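Long-range contact in cysteine protease-like VirA (Shigella flexneri, PDB 3EB8), which is a secreted virulence effector required for bacterial entry into epithelial cells and subsequent spreading, although its proposed action as an alpha-tubulin protease is disputed: residues V271-V284 against R298-I311. Numbering follows the deposited sequence.
Sequences VINNCGHIIKINAV and RAYEVSSSILPSHI
The carbonyl oxygen I278 O accepts two bonds: S305 N donates to it at 2.9 Å, its approach tilted from the carbonyl plane, and a water donates at 2.6 Å. That water also donates to S303 OG and hydrogen-bonds S305 OG, so two short hydroxyl side chains suit this face; S303 OG is further held by E322. Regular paired backbone bonds continue through K280 with S303 and N282 with E301. On the opposite face I279, I281, Y300 and V302 give a largely apolar surface. There I281 CG2 lies obliquely 4.0 Å from Y300 CD2, while Y300 meets F228 edge-to-face and hydrogen-bonds D225 through its hydroxyl. I306 CG1 sits over one face of the H277 ring, and S304 OG, bonded to A235 O, lies near the ring's edge. C275 and G276 together face L307, a beta bulge whose two backbone bonds are weak; with G276 phi at 94°, any CB would collide with C275 O, hence glycine. Beyond it, S309 N binds N273 O at 2.8 Å, and S309 OG, set between its backbone N and carbonyl carbon (chi1 71°), donates a hydrogen bond to I272 O at 2.8 Å, in the carbonyl plane. Together 274-283 and 300-311 form a long antiparallel beta hairpin, its connection 285-297 not modelled, within the mixed sheet, with helix 226-234 packed on I281, Y300 and V302.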
loop_
_atom_site.group_PDB
_atom_site.type_symbol
_atom_site.label_atom_id
_atom_site.label_comp_id
_atom_site.label_asym_id
_atom_site.label_seq_id
_atom_site.Cartn_x
_atom_site.Cartn_y
_atom_site.Cartn_z
ATOM N N VAL A 271 -17.322 10.951 11.750
ATOM C CA VAL A 271 -16.375 10.290 10.817
ATOM C C VAL A 271 -14.901 10.740 10.804
ATOM O O VAL A 271 -14.548 11.808 10.291
ATOM C CB VAL A 271 -16.887 10.248 9.357
ATOM C CG1 VAL A 271 -16.024 9.293 8.540
ATOM C CG2 VAL A 271 -18.334 9.823 9.329
ATOM N N ILE A 272 -14.037 9.881 11.331
ATOM C CA ILE A 272 -12.601 10.124 11.295
ATOM C C ILE A 272 -12.154 10.228 9.850
ATOM O O ILE A 272 -12.708 9.574 8.982
ATOM C CB ILE A 272 -11.805 8.985 11.973
ATOM C CG1 ILE A 272 -11.893 7.703 11.146
ATOM C CG2 ILE A 272 -12.306 8.736 13.403
ATOM C CD1 ILE A 272 -10.924 6.636 11.596
ATOM N N ASN A 273 -11.139 11.047 9.597
ATOM C CA ASN A 273 -10.650 11.249 8.241
ATOM C C ASN A 273 -9.887 10.056 7.652
ATOM O O ASN A 273 -10.134 9.650 6.509
ATOM C CB ASN A 273 -9.743 12.475 8.174
ATOM C CG ASN A 273 -9.036 12.592 6.835
ATOM O OD1 ASN A 273 -7.901 12.133 6.671
ATOM N ND2 ASN A 273 -9.718 13.184 5.860
ATOM N N ASN A 274 -8.942 9.525 8.433
ATOM C CA ASN A 274 -7.985 8.527 7.958
ATOM C C ASN A 274 -7.605 7.516 9.035
ATOM O O ASN A 274 -7.631 7.841 10.222
ATOM C CB ASN A 274 -6.727 9.222 7.429
ATOM C CG ASN A 274 -5.498 8.318 7.457
ATOM O OD1 ASN A 274 -4.628 8.480 8.313
ATOM N ND2 ASN A 274 -5.420 7.364 6.526
ATOM N N CYS A 275 -7.247 6.297 8.615
ATOM C CA CYS A 275 -6.847 5.230 9.543
ATOM C C CYS A 275 -5.341 4.884 9.499
ATOM O O CYS A 275 -4.929 3.863 10.034
ATOM C CB CYS A 275 -7.694 3.959 9.325
ATOM S SG CYS A 275 -9.400 4.261 8.746
ATOM N N GLY A 276 -4.527 5.731 8.866
ATOM C CA GLY A 276 -3.077 5.564 8.864
ATOM C C GLY A 276 -2.499 4.797 7.683
ATOM O O GLY A 276 -3.218 4.478 6.732
ATOM N N HIS A 277 -1.202 4.489 7.756
ATOM C CA HIS A 277 -0.457 3.862 6.650
ATOM C C HIS A 277 -0.222 2.363 6.829
ATOM O O HIS A 277 0.088 1.901 7.923
ATOM C CB HIS A 277 0.927 4.510 6.494
ATOM C CG HIS A 277 0.893 5.917 5.989
ATOM N ND1 HIS A 277 1.193 6.245 4.686
ATOM C CD2 HIS A 277 0.608 7.084 6.614
ATOM C CE1 HIS A 277 1.083 7.553 4.526
ATOM N NE2 HIS A 277 0.731 8.086 5.681
ATOM N N ILE A 278 -0.346 1.608 5.746
ATOM C CA ILE A 278 0.186 0.255 5.735
ATOM C C ILE A 278 1.379 0.215 4.784
ATOM O O ILE A 278 1.237 0.355 3.565
ATOM C CB ILE A 278 -0.859 -0.831 5.356
ATOM C CG1 ILE A 278 -1.747 -1.196 6.557
ATOM C CG2 ILE A 278 -0.150 -2.130 4.975
ATOM C CD1 ILE A 278 -2.616 -0.106 7.057
ATOM N N ILE A 279 2.554 0.015 5.363
ATOM C CA ILE A 279 3.807 0.116 4.642
ATOM C C ILE A 279 4.540 -1.218 4.599
ATOM O O ILE A 279 4.914 -1.763 5.625
ATOM C CB ILE A 279 4.697 1.197 5.287
ATOM C CG1 ILE A 279 4.037 2.567 5.090
ATOM C CG2 ILE A 279 6.112 1.163 4.694
ATOM C CD1 ILE A 279 4.529 3.634 6.052
ATOM N N LYS A 280 4.720 -1.749 3.403
ATOM C CA LYS A 280 5.493 -2.973 3.229
ATOM C C LYS A 280 6.778 -2.664 2.468
ATOM O O LYS A 280 6.737 -2.037 1.412
ATOM C CB LYS A 280 4.681 -4.047 2.508
ATOM C CG LYS A 280 3.518 -4.576 3.339
ATOM C CD LYS A 280 3.420 -6.099 3.259
ATOM C CE LYS A 280 2.624 -6.667 4.438
ATOM N NZ LYS A 280 2.705 -8.153 4.576
ATOM N N ILE A 281 7.913 -3.080 3.030
ATOM C CA ILE A 281 9.216 -2.824 2.443
ATOM C C ILE A 281 9.933 -4.141 2.287
ATOM O O ILE A 281 9.949 -4.949 3.222
ATOM C CB ILE A 281 10.085 -1.870 3.329
ATOM C CG1 ILE A 281 9.390 -0.527 3.514
ATOM C CG2 ILE A 281 11.448 -1.647 2.698
ATOM C CD1 ILE A 281 9.916 0.314 4.630
ATOM N N ASN A 282 10.520 -4.343 1.104
ATOM C CA ASN A 282 11.324 -5.511 0.795
ATOM C C ASN A 282 12.639 -5.109 0.132
ATOM O O ASN A 282 12.706 -4.101 -0.564
ATOM C CB ASN A 282 10.549 -6.464 -0.109
ATOM C CG ASN A 282 9.350 -7.072 0.596
ATOM O OD1 ASN A 282 9.503 -7.936 1.453
ATOM N ND2 ASN A 282 8.150 -6.612 0.249
ATOM N N ALA A 283 13.687 -5.888 0.362
ATOM C CA ALA A 283 14.962 -5.630 -0.266
ATOM C C ALA A 283 14.862 -6.187 -1.673
ATOM O O ALA A 283 14.086 -7.094 -1.897
ATOM C CB ALA A 283 16.066 -6.314 0.511
ATOM N N VAL A 284 15.603 -5.635 -2.627
ATOM C CA VAL A 284 15.560 -6.166 -3.985
ATOM C C VAL A 284 16.520 -7.351 -4.109
ATOM O O VAL A 284 16.171 -8.419 -4.658
ATOM C CB VAL A 284 15.919 -5.100 -5.039
ATOM C CG1 VAL A 284 16.199 -5.753 -6.421
ATOM C CG2 VAL A 284 14.807 -4.066 -5.143
ATOM N N ARG A 298 22.493 -2.566 -1.981
ATOM C CA ARG A 298 21.161 -3.061 -1.566
ATOM C C ARG A 298 19.989 -2.067 -1.676
ATOM O O ARG A 298 19.996 -1.026 -1.028
ATOM C CB ARG A 298 21.188 -3.615 -0.142
ATOM C CG ARG A 298 19.822 -4.128 0.304
ATOM C CD ARG A 298 19.893 -4.846 1.634
ATOM N NE ARG A 298 20.580 -4.031 2.630
ATOM C CZ ARG A 298 20.628 -4.320 3.925
ATOM N NH1 ARG A 298 20.010 -5.401 4.387
ATOM N NH2 ARG A 298 21.286 -3.522 4.758
ATOM N N ALA A 299 18.981 -2.432 -2.480
ATOM C CA ALA A 299 17.837 -1.570 -2.818
ATOM C C ALA A 299 16.510 -2.049 -2.206
ATOM O O ALA A 299 16.407 -3.184 -1.743
ATOM C CB ALA A 299 17.699 -1.431 -4.336
ATOM N N TYR A 300 15.495 -1.184 -2.220
ATOM C CA TYR A 300 14.227 -1.478 -1.536
ATOM C C TYR A 300 12.994 -1.277 -2.405
ATOM O O TYR A 300 12.898 -0.323 -3.177
ATOM C CB TYR A 300 14.113 -0.694 -0.218
ATOM C CG TYR A 300 15.237 -1.034 0.738
ATOM C CD1 TYR A 300 16.368 -0.211 0.849
ATOM C CD2 TYR A 300 15.195 -2.204 1.503
ATOM C CE1 TYR A 300 17.410 -0.537 1.697
ATOM C CE2 TYR A 300 16.229 -2.536 2.356
ATOM C CZ TYR A 300 17.332 -1.699 2.449
ATOM O OH TYR A 300 18.362 -2.028 3.295
ATOM N N GLU A 301 12.053 -2.199 -2.287
ATOM C CA GLU A 301 10.732 -2.008 -2.860
ATOM C C GLU A 301 9.813 -1.549 -1.739
ATOM O O GLU A 301 9.730 -2.187 -0.682
ATOM C CB GLU A 301 10.225 -3.305 -3.489
ATOM C CG GLU A 301 11.223 -3.896 -4.481
ATOM C CD GLU A 301 10.946 -5.351 -4.866
ATOM O OE1 GLU A 301 11.354 -5.746 -5.984
ATOM O OE2 GLU A 301 10.341 -6.095 -4.059
ATOM N N VAL A 302 9.135 -0.433 -1.959
ATOM C CA VAL A 302 8.178 0.068 -0.983
ATOM C C VAL A 302 6.752 -0.024 -1.526
ATOM O O VAL A 302 6.492 0.283 -2.698
ATOM C CB VAL A 302 8.475 1.535 -0.650
ATOM C CG1 VAL A 302 7.455 2.090 0.324
ATOM C CG2 VAL A 302 9.892 1.671 -0.128
ATOM N N SER A 303 5.838 -0.467 -0.671
ATOM C CA SER A 303 4.422 -0.322 -0.925
ATOM C C SER A 303 3.835 0.485 0.222
ATOM O O SER A 303 3.820 0.015 1.365
ATOM C CB SER A 303 3.740 -1.678 -0.982
ATOM O OG SER A 303 2.335 -1.509 -0.822
ATOM N N SER A 304 3.366 1.695 -0.076
ATOM C CA SER A 304 2.807 2.583 0.941
ATOM C C SER A 304 1.329 2.837 0.674
ATOM O O SER A 304 0.969 3.542 -0.266
ATOM C CB SER A 304 3.571 3.909 0.960
ATOM O OG SER A 304 3.160 4.745 2.031
ATOM N N SER A 305 0.465 2.271 1.503
ATOM C CA SER A 305 -0.962 2.467 1.317
ATOM C C SER A 305 -1.527 3.410 2.345
ATOM O O SER A 305 -1.301 3.251 3.543
ATOM C CB SER A 305 -1.687 1.137 1.383
ATOM O OG SER A 305 -1.221 0.312 0.340
ATOM N N ILE A 306 -2.273 4.397 1.880
ATOM C CA ILE A 306 -2.998 5.243 2.800
ATOM C C ILE A 306 -4.464 4.763 2.821
ATOM O O ILE A 306 -4.946 4.200 1.845
ATOM C CB ILE A 306 -2.834 6.731 2.435
ATOM C CG1 ILE A 306 -3.186 7.618 3.633
ATOM C CG2 ILE A 306 -3.670 7.102 1.211
ATOM C CD1 ILE A 306 -2.753 9.068 3.483
ATOM N N LEU A 307 -5.157 4.940 3.943
ATOM C CA LEU A 307 -6.500 4.376 4.097
ATOM C C LEU A 307 -7.541 5.409 4.518
ATOM O O LEU A 307 -8.166 5.249 5.571
ATOM C CB LEU A 307 -6.511 3.232 5.127
ATOM C CG LEU A 307 -5.569 2.022 5.009
ATOM C CD1 LEU A 307 -5.653 1.132 6.256
ATOM C CD2 LEU A 307 -5.857 1.200 3.774
ATOM N N PRO A 308 -7.732 6.470 3.715
ATOM C CA PRO A 308 -8.727 7.471 4.105
ATOM C C PRO A 308 -10.103 6.837 4.201
ATOM O O PRO A 308 -10.407 5.930 3.445
ATOM C CB PRO A 308 -8.712 8.458 2.927
ATOM C CG PRO A 308 -8.119 7.669 1.799
ATOM C CD PRO A 308 -7.077 6.840 2.453
ATOM N N SER A 309 -10.926 7.318 5.120
ATOM C CA SER A 309 -12.288 6.805 5.243
ATOM C C SER A 309 -13.124 7.259 4.039
ATOM O O SER A 309 -12.876 8.329 3.475
ATOM C CB SER A 309 -12.920 7.312 6.528
ATOM O OG SER A 309 -13.178 8.689 6.402
ATOM N N HIS A 310 -14.113 6.451 3.664
ATOM C CA HIS A 310 -14.967 6.730 2.517
ATOM C C HIS A 310 -16.402 6.299 2.816
ATOM O O HIS A 310 -16.665 5.107 3.003
ATOM C CB HIS A 310 -14.467 5.972 1.282
ATOM C CG HIS A 310 -15.139 6.390 0.012
ATOM N ND1 HIS A 310 -16.108 5.633 -0.617
ATOM C CD2 HIS A 310 -15.000 7.509 -0.737
ATOM C CE1 HIS A 310 -16.524 6.263 -1.698
ATOM N NE2 HIS A 310 -15.865 7.403 -1.796
ATOM N N ILE A 311 -17.336 7.247 2.862
ATOM C CA ILE A 311 -18.715 6.881 3.139
ATOM C C ILE A 311 -19.344 6.261 1.904
ATOM O O ILE A 311 -19.293 6.831 0.817
ATOM C CB ILE A 311 -19.578 8.074 3.622
ATOM C CG1 ILE A 311 -18.860 8.830 4.743
ATOM C CG2 ILE A 311 -20.949 7.586 4.079
ATOM C CD1 ILE A 311 -18.339 7.933 5.855
HETATM O O HOH W 1 -11.610 10.982 4.461
HETATM O O HOH W 2 1.113 -1.112 1.394
#